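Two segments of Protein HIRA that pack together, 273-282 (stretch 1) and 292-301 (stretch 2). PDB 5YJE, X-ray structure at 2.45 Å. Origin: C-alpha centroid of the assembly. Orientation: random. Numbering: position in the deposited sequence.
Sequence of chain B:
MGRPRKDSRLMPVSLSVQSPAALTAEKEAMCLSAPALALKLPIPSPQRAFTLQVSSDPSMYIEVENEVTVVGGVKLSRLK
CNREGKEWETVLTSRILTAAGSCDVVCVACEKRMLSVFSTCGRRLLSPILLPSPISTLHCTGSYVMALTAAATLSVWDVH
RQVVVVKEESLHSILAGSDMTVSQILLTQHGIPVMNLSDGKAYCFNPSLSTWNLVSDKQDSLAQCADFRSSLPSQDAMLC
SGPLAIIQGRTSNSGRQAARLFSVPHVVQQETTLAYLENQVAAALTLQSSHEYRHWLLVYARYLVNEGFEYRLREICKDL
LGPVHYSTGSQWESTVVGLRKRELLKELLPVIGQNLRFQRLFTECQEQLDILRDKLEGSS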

# COMPACT_ATOMS: atom_id res chain seq x y z
N THR B 273 -0.61 -10.86 -35.09
CA THR B 273 -1.80 -11.50 -34.52
C THR B 273 -1.54 -11.94 -33.08
O THR B 273 -2.39 -11.73 -32.20
N LEU B 274 -0.37 -12.53 -32.83
CA LEU B 274 0.00 -12.93 -31.48
C LEU B 274 0.07 -11.72 -30.54
O LEU B 274 -0.49 -11.74 -29.44
N ALA B 275 0.77 -10.66 -30.98
CA ALA B 275 0.89 -9.46 -30.17
C ALA B 275 -0.48 -8.87 -29.85
O ALA B 275 -0.76 -8.52 -28.70
N TYR B 276 -1.35 -8.81 -30.85
CA TYR B 276 -2.70 -8.31 -30.64
C TYR B 276 -3.46 -9.13 -29.61
O TYR B 276 -4.07 -8.58 -28.69
N LEU B 277 -3.48 -10.46 -29.77
CA LEU B 277 -4.28 -11.28 -28.87
C LEU B 277 -3.71 -11.27 -27.45
O LEU B 277 -4.47 -11.29 -26.47
N GLU B 278 -2.39 -11.21 -27.32
CA GLU B 278 -1.78 -11.06 -26.01
C GLU B 278 -2.14 -9.71 -25.39
O GLU B 278 -2.38 -9.62 -24.19
N ASN B 279 -2.16 -8.66 -26.19
CA ASN B 279 -2.61 -7.35 -25.74
C ASN B 279 -4.05 -7.41 -25.22
O ASN B 279 -4.35 -6.85 -24.17
N GLN B 280 -4.94 -8.08 -25.95
CA GLN B 280 -6.33 -8.22 -25.52
C GLN B 280 -6.44 -8.95 -24.20
O GLN B 280 -7.17 -8.52 -23.29
N VAL B 281 -5.74 -10.08 -24.08
CA VAL B 281 -5.77 -10.87 -22.84
C VAL B 281 -5.26 -10.02 -21.67
O VAL B 281 -5.91 -9.92 -20.62
N ALA B 282 -4.10 -9.39 -21.86
CA ALA B 282 -3.52 -8.56 -20.82
C ALA B 282 -4.45 -7.40 -20.47
O ALA B 282 -4.57 -7.03 -19.30
N GLU B 292 -14.54 -11.12 -20.16
CA GLU B 292 -13.71 -10.76 -21.31
C GLU B 292 -12.33 -11.40 -21.23
O GLU B 292 -11.76 -11.80 -22.25
N TYR B 293 -11.79 -11.53 -20.01
CA TYR B 293 -10.53 -12.25 -19.85
C TYR B 293 -10.66 -13.68 -20.33
O TYR B 293 -9.84 -14.16 -21.12
N ARG B 294 -11.69 -14.39 -19.84
CA ARG B 294 -11.89 -15.77 -20.25
C ARG B 294 -12.08 -15.87 -21.76
O ARG B 294 -11.50 -16.75 -22.41
N HIS B 295 -12.87 -14.97 -22.34
CA HIS B 295 -13.10 -14.99 -23.77
C HIS B 295 -11.80 -14.85 -24.55
O HIS B 295 -11.48 -15.68 -25.42
N TRP B 296 -11.02 -13.81 -24.26
CA TRP B 296 -9.80 -13.57 -25.02
C TRP B 296 -8.73 -14.62 -24.74
O TRP B 296 -7.95 -14.95 -25.64
N LEU B 297 -8.66 -15.14 -23.52
CA LEU B 297 -7.73 -16.24 -23.26
C LEU B 297 -8.09 -17.44 -24.11
O LEU B 297 -7.20 -18.14 -24.61
N LEU B 298 -9.39 -17.68 -24.32
CA LEU B 298 -9.78 -18.86 -25.08
C LEU B 298 -9.53 -18.68 -26.58
O LEU B 298 -9.08 -19.62 -27.26
N VAL B 299 -9.76 -17.48 -27.12
CA VAL B 299 -9.36 -17.20 -28.49
C VAL B 299 -7.85 -17.35 -28.64
O VAL B 299 -7.35 -17.96 -29.59
N TYR B 300 -7.09 -16.81 -27.69
CA TYR B 300 -5.64 -16.83 -27.77
C TYR B 300 -5.11 -18.25 -27.75
O TYR B 300 -4.18 -18.59 -28.50
N ALA B 301 -5.67 -19.09 -26.88
CA ALA B 301 -5.23 -20.48 -26.83
C ALA B 301 -5.57 -21.21 -28.12
O ALA B 301 -4.76 -21.98 -28.63

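What fills the centre of this contact? The two helices run nearly antiparallel, at 157° with their axes 8.6 Å apart, and Val 281 lies where the backbones come close, its CA 5.3 Å from the CA of Trp 296. With chi1 in t, Val 281 enters as a knob among Tyr 293, Trp 296, Leu 297 and Tyr 300. Its CG2 sits 3.4 Å from Trp 296 O and 3.9 Å from Tyr 300 CB, so the small branched side chain reaches the opposing backbone. Its CG1 lies 3.6 Å from Tyr 293 CE1; Tyr 293, also t, starts sideways but brings its ring to this end of the contact.

How does the second helix answer? Trp 296 and Tyr 300, one turn apart, both point toward stretch 1 and act as knobs. Trp 296, in m, fits among Tyr 276, Leu 277, Gln 280 and Val 281. Leu 277 (m, t) points back and bridges neighbours: its CD2 is 3.7 Å from both Trp 296 CZ3, at the indole edge, and Val 299 CG1, while its CB is 3.8 Å from Tyr 300 CD1. Tyr 300, in t, meets Leu 274 at its ring edge, with Leu 274 CD2 3.5 Å from Tyr 300 CE1.

What covers the indole? Gln 280, with chi1 and chi2 both m, folds across one face. Its CG stands 3.8 Å from the centroid of the Trp 296 six-membered ring, almost on the ring normal, a CH-pi contact. The amide remains satisfied by hydrogen bonds elsewhere in the structure.

Where does the contact turn polar? At the tip of Tyr 300, whose OH donates a hydrogen bond to Glu 278 OE1 at 2.8 Å. Glu 278 leaves its helix sideways, but its extended chain (m, t) carries the carboxylate to the phenol, giving the hydroxyl an acceptor beyond the apolar packing.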

# COMPACT_ATOMS: atom_id res chain seq x y z
CB THR B 273 -2.22 -12.69 -35.40
OG1 THR B 273 -2.61 -12.20 -36.68
CG2 THR B 273 -3.40 -13.44 -34.80
CB LEU B 274 1.35 -13.65 -31.50
CG LEU B 274 1.51 -15.16 -31.31
CD1 LEU B 274 2.93 -15.43 -30.88
CD2 LEU B 274 0.57 -15.73 -30.29
CB ALA B 275 1.77 -8.43 -30.88
CB TYR B 276 -3.47 -8.29 -31.96
CG TYR B 276 -4.95 -7.99 -31.76
CD1 TYR B 276 -5.37 -6.71 -31.39
CD2 TYR B 276 -5.92 -8.98 -31.91
CE1 TYR B 276 -6.71 -6.42 -31.20
CE2 TYR B 276 -7.27 -8.69 -31.73
CZ TYR B 276 -7.66 -7.40 -31.38
OH TYR B 276 -8.98 -7.09 -31.18
CB LEU B 277 -4.40 -12.71 -29.41
CG LEU B 277 -5.28 -12.91 -30.67
CD1 LEU B 277 -5.10 -14.30 -31.27
CD2 LEU B 277 -6.76 -12.64 -30.38
CB GLU B 278 -0.26 -11.24 -26.12
CG GLU B 278 0.18 -12.68 -26.34
CD GLU B 278 1.66 -12.85 -26.73
OE1 GLU B 278 2.06 -14.00 -27.03
OE2 GLU B 278 2.44 -11.86 -26.74
CB ASN B 279 -2.52 -6.33 -26.89
CG ASN B 279 -1.12 -5.77 -27.08
OD1 ASN B 279 -0.32 -5.73 -26.13
ND2 ASN B 279 -0.81 -5.33 -28.30
CB GLN B 280 -7.15 -8.96 -26.59
CG GLN B 280 -7.38 -8.19 -27.87
CD GLN B 280 -8.05 -6.85 -27.61
OE1 GLN B 280 -7.40 -5.88 -27.24
NE2 GLN B 280 -9.38 -6.80 -27.79
CB VAL B 281 -4.95 -12.16 -23.02
CG1 VAL B 281 -4.83 -12.96 -21.73
CG2 VAL B 281 -5.55 -13.04 -24.13
CB ALA B 282 -2.17 -8.04 -21.29
CB GLU B 292 -13.61 -9.23 -21.42
CG GLU B 292 -14.90 -8.59 -21.95
CD GLU B 292 -14.81 -7.08 -22.13
OE1 GLU B 292 -14.19 -6.41 -21.27
OE2 GLU B 292 -15.34 -6.57 -23.14
CB TYR B 293 -10.06 -12.22 -18.40
CG TYR B 293 -8.73 -12.95 -18.23
CD1 TYR B 293 -7.54 -12.34 -18.57
CD2 TYR B 293 -8.67 -14.25 -17.73
CE1 TYR B 293 -6.32 -12.99 -18.43
CE2 TYR B 293 -7.45 -14.92 -17.58
CZ TYR B 293 -6.28 -14.28 -17.94
OH TYR B 293 -5.05 -14.90 -17.82
CB ARG B 294 -13.09 -16.36 -19.51
CG ARG B 294 -13.49 -17.73 -20.01
CD ARG B 294 -14.68 -18.30 -19.25
NE ARG B 294 -15.18 -19.48 -19.93
CZ ARG B 294 -15.96 -19.44 -21.00
NH1 ARG B 294 -16.34 -18.27 -21.51
NH2 ARG B 294 -16.37 -20.57 -21.57
CB HIS B 295 -14.07 -13.86 -24.15
CG HIS B 295 -14.18 -13.66 -25.63
ND1 HIS B 295 -14.74 -14.60 -26.47
CD2 HIS B 295 -13.77 -12.64 -26.42
CE1 HIS B 295 -14.69 -14.16 -27.71
NE2 HIS B 295 -14.11 -12.97 -27.71
CB TRP B 296 -9.28 -12.17 -24.73
CG TRP B 296 -10.09 -11.16 -25.39
CD1 TRP B 296 -10.95 -10.29 -24.81
CD2 TRP B 296 -10.16 -10.90 -26.80
NE1 TRP B 296 -11.53 -9.49 -25.76
CE2 TRP B 296 -11.07 -9.85 -26.99
CE3 TRP B 296 -9.52 -11.46 -27.93
CZ2 TRP B 296 -11.37 -9.34 -28.25
CZ3 TRP B 296 -9.82 -10.96 -29.17
CH2 TRP B 296 -10.73 -9.91 -29.33
CB LEU B 297 -7.75 -16.62 -21.78
CG LEU B 297 -6.87 -17.82 -21.40
CD1 LEU B 297 -5.37 -17.46 -21.52
CD2 LEU B 297 -7.19 -18.36 -20.00
CB LEU B 298 -11.25 -19.18 -24.84
CG LEU B 298 -11.37 -19.64 -23.36
CD1 LEU B 298 -12.80 -20.04 -22.92
CD2 LEU B 298 -10.29 -20.71 -23.01
CB VAL B 299 -9.83 -15.79 -28.89
CG1 VAL B 299 -9.25 -15.41 -30.23
CG2 VAL B 299 -11.35 -15.70 -28.87
CB TYR B 300 -5.05 -16.02 -26.62
CG TYR B 300 -3.55 -16.05 -26.51
CD1 TYR B 300 -2.74 -15.57 -27.54
CD2 TYR B 300 -2.93 -16.55 -25.37
CE1 TYR B 300 -1.36 -15.59 -27.43
CE2 TYR B 300 -1.56 -16.58 -25.26
CZ TYR B 300 -0.78 -16.11 -26.29
OH TYR B 300 0.59 -16.15 -26.14
CB ALA B 301 -5.87 -21.17 -25.63